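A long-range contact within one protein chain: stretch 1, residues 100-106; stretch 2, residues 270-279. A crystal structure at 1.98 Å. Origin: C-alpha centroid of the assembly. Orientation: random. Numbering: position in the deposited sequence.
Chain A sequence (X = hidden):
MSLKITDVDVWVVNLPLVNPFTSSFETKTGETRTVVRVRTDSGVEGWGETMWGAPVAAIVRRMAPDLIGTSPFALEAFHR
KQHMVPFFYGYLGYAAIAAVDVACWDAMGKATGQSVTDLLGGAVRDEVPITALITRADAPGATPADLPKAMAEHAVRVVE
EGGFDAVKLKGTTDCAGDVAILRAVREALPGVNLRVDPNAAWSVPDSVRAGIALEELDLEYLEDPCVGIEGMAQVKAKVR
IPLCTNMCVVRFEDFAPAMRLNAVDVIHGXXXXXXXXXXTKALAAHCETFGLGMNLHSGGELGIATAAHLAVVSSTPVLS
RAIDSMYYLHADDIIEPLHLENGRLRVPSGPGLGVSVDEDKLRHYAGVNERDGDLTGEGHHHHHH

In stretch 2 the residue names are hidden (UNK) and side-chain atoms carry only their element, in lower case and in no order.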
# COMPACT_ATOMS: atom_id res chain seq x y z
N VAL A 100 -5.41 2.91 -14.29
CA VAL A 100 -5.92 2.35 -15.54
C VAL A 100 -5.78 0.83 -15.52
O VAL A 100 -6.65 0.11 -16.00
CB VAL A 100 -5.14 2.91 -16.76
CG1 VAL A 100 -5.65 2.28 -18.05
CG2 VAL A 100 -5.30 4.43 -16.80
N ASP A 101 -4.67 0.36 -14.95
CA ASP A 101 -4.40 -1.07 -14.86
C ASP A 101 -5.51 -1.75 -14.07
O ASP A 101 -6.06 -2.76 -14.51
CB ASP A 101 -3.06 -1.32 -14.16
CG ASP A 101 -2.69 -2.79 -14.11
OD1 ASP A 101 -2.08 -3.29 -15.07
OD2 ASP A 101 -3.02 -3.45 -13.11
N VAL A 102 -5.82 -1.19 -12.91
CA VAL A 102 -6.86 -1.73 -12.04
C VAL A 102 -8.23 -1.70 -12.72
O VAL A 102 -8.98 -2.68 -12.66
CB VAL A 102 -6.93 -0.95 -10.72
CG1 VAL A 102 -8.08 -1.46 -9.85
CG2 VAL A 102 -5.61 -1.08 -9.97
N ALA A 103 -8.56 -0.60 -13.37
CA ALA A 103 -9.84 -0.48 -14.06
C ALA A 103 -9.99 -1.58 -15.11
O ALA A 103 -11.06 -2.14 -15.27
CB ALA A 103 -9.98 0.89 -14.70
N CYS A 104 -8.90 -1.88 -15.81
CA CYS A 104 -8.95 -2.93 -16.83
C CYS A 104 -9.17 -4.32 -16.21
O CYS A 104 -9.90 -5.14 -16.75
CB CYS A 104 -7.67 -2.92 -17.67
SG CYS A 104 -7.53 -1.53 -18.80
N TRP A 105 -8.52 -4.57 -15.07
CA TRP A 105 -8.69 -5.85 -14.39
C TRP A 105 -10.14 -5.99 -13.93
O TRP A 105 -10.74 -7.06 -14.02
CB TRP A 105 -7.76 -5.95 -13.18
CG TRP A 105 -6.39 -6.46 -13.51
CD1 TRP A 105 -5.26 -5.71 -13.72
CD2 TRP A 105 -6.00 -7.82 -13.69
NE1 TRP A 105 -4.19 -6.53 -14.00
CE2 TRP A 105 -4.62 -7.83 -13.99
CE3 TRP A 105 -6.68 -9.05 -13.61
CZ2 TRP A 105 -3.91 -9.02 -14.22
CZ3 TRP A 105 -5.98 -10.23 -13.85
CH2 TRP A 105 -4.60 -10.20 -14.15
N ASP A 106 -10.69 -4.90 -13.41
CA ASP A 106 -12.07 -4.89 -12.94
C ASP A 106 -12.98 -5.22 -14.13
O ASP A 106 -13.87 -6.06 -14.02
CB ASP A 106 -12.40 -3.52 -12.35
CG ASP A 106 -13.77 -3.46 -11.70
OD1 ASP A 106 -14.17 -4.45 -11.03
OD2 ASP A 106 -14.43 -2.41 -11.84
N UNK A 270 3.09 -2.67 -3.70
CA UNK A 270 2.11 -1.59 -3.74
C UNK A 270 1.76 -1.36 -5.21
O UNK A 270 2.57 -0.84 -5.98
o UNK A 270 2.01 1.95 -2.66
c UNK A 270 2.67 -0.30 -3.13
o UNK A 270 0.59 0.71 -3.77
c UNK A 270 1.69 0.87 -3.19
N UNK A 271 0.56 -1.78 -5.57
CA UNK A 271 0.10 -1.66 -6.94
C UNK A 271 0.23 -0.25 -7.51
O UNK A 271 0.62 -0.06 -8.65
c UNK A 271 -1.94 -1.73 -8.42
c UNK A 271 -1.38 -2.10 -7.05
c UNK A 271 -1.48 -3.58 -6.82
N UNK A 272 -0.08 0.73 -6.67
CA UNK A 272 -0.05 2.12 -7.09
C UNK A 272 1.35 2.67 -7.21
O UNK A 272 1.56 3.67 -7.90
o UNK A 272 -5.63 -0.27 -6.07
c UNK A 272 -3.71 0.61 -4.91
c UNK A 272 -2.58 1.44 -4.92
c UNK A 272 -2.26 2.22 -6.02
c UNK A 272 -3.12 2.18 -7.12
c UNK A 272 -4.25 1.37 -7.13
c UNK A 272 -4.54 0.58 -6.03
c UNK A 272 -0.93 2.91 -6.13
N UNK A 273 2.30 2.02 -6.56
CA UNK A 273 3.69 2.46 -6.63
C UNK A 273 4.42 1.74 -7.78
O UNK A 273 5.29 2.32 -8.43
c UNK A 273 5.83 2.64 -5.19
n UNK A 273 6.98 4.41 -2.48
c UNK A 273 4.38 2.18 -5.29
c UNK A 273 5.94 3.38 -2.75
c UNK A 273 6.41 2.37 -3.79
N UNK A 274 4.04 0.49 -8.03
CA UNK A 274 4.66 -0.32 -9.08
C UNK A 274 3.94 -0.32 -10.44
O UNK A 274 4.37 -0.99 -11.38
c UNK A 274 9.16 -3.54 -8.31
n UNK A 274 6.95 -1.48 -5.53
c UNK A 274 7.82 -2.17 -6.33
c UNK A 274 7.85 -3.11 -8.56
c UNK A 274 7.17 -2.41 -7.56
c UNK A 274 9.13 -2.61 -6.07
c UNK A 274 5.86 -1.83 -7.46
c UNK A 274 9.78 -3.29 -7.08
c UNK A 274 4.83 -1.75 -8.56
c UNK A 274 5.78 -1.29 -6.22
N UNK A 275 2.83 0.40 -10.53
CA UNK A 275 2.13 0.51 -11.79
C UNK A 275 1.06 -0.50 -12.16
O UNK A 275 0.45 -0.37 -13.22
N UNK A 276 0.82 -1.50 -11.32
CA UNK A 276 -0.21 -2.47 -11.67
C UNK A 276 -0.25 -3.75 -10.87
O UNK A 276 0.62 -4.00 -10.02
N UNK A 277 -1.26 -4.56 -11.15
CA UNK A 277 -1.46 -5.82 -10.47
C UNK A 277 -0.47 -6.90 -10.89
O UNK A 277 0.10 -7.59 -10.04
c UNK A 277 -2.90 -6.32 -10.69
c UNK A 277 -3.86 -5.40 -9.93
c UNK A 277 -5.31 -5.78 -10.04
c UNK A 277 -3.03 -7.78 -10.27
N UNK A 278 -0.25 -7.05 -12.19
CA UNK A 278 0.69 -8.05 -12.68
C UNK A 278 2.09 -7.76 -12.14
O UNK A 278 2.81 -8.69 -11.77
c UNK A 278 0.70 -8.07 -14.20
N UNK A 279 2.49 -6.49 -12.11
CA UNK A 279 3.81 -6.13 -11.61
C UNK A 279 3.97 -6.55 -10.15
O UNK A 279 5.04 -6.98 -9.74
c UNK A 279 4.04 -4.64 -11.74
O HOH W 1 -1.36 -5.81 -14.64

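Position 270 carries two side-chain carbons, the second bearing two oxygens, and touches nothing on stretch 1. One oxygen accepts the hydrogen of the backbone N of position 272 in a capping bond. A short carboxylate placed right before a helix is D270, which satisfies an amide that the first helical turn leaves free; D270 OD1 lies 3.0 Å from the backbone N of position 272.

Position 271 has three carbons, forked at the first. Its CA-to-CB bond points toward stretch 1, and one branch approaches V102 CG2. This is V271, whose CG1 lies 4.0 Å from V102 CG2, a compact apolar pairing that suits a buried site.

At 272 a single carbon leads to a six-carbon ring bearing one oxygen. The CA-to-CB bond runs sideways, but the ring and its oxygen approach V102 CG2. This is Y272, with CE1 and OH each 4.0 Å from V102 CG2. The ring thus adds apolar packing, while its hydroxyl is hydrogen-bonded elsewhere in the structure.

Position 273 shows four carbons in a row ending in nitrogen, out of reach of stretch 1. It is K273, whose long chain lets NZ reach a partner elsewhere in the structure. Position 274 has one carbon followed by fused five- and six-membered rings with eight carbons and one nitrogen, also far from stretch 1. This is W274, its large, mostly apolar indole suited to a buried position outside this contact.

Position 275 has no side-chain atoms, and its phi of 89° breaks the preceding helical turn. Its O lies 3.8 Å from D101 CB. It is G275: a CB here would jam against the carbonyl oxygen of the residue before.

Position 276 is equally bare, with its CA 3.3 Å from D101 OD2. It is G276, since a CB would fall 2.8 Å from D101 CG, besides jamming against the preceding carbonyl.

Position 277 has four carbons, forked at the first, with one arm two carbons long. Its CA-to-CB bond points toward stretch 1, and CB sits over one face of the W105 ring, 3.6 Å from W105 NE1. This is I277, a branched apolar chain suited to packing on the indole; its CD1 lies over the five-membered ring in a CH-pi contact.

Position 278 has one carbon, directed sideways, and its N lies 4.4 Å from W105 NE1. It is A278, exposed, small and helix-favoring. Position 279, also one carbon, makes no contact: A279, equally suited to a helix.

The contact turns on D101. Its OD2 accepts a nearly straight hydrogen bond from I277 N at 2.9 Å, at the start of the second helix. D101 OD1 accepts from water 1, which accepts from W105 NE1 and A278 N. Around this polar center, I277 packs on W105, and V102 meets V271 and Y272.

Stretch 2 (270-279) DVYKWGGIAA
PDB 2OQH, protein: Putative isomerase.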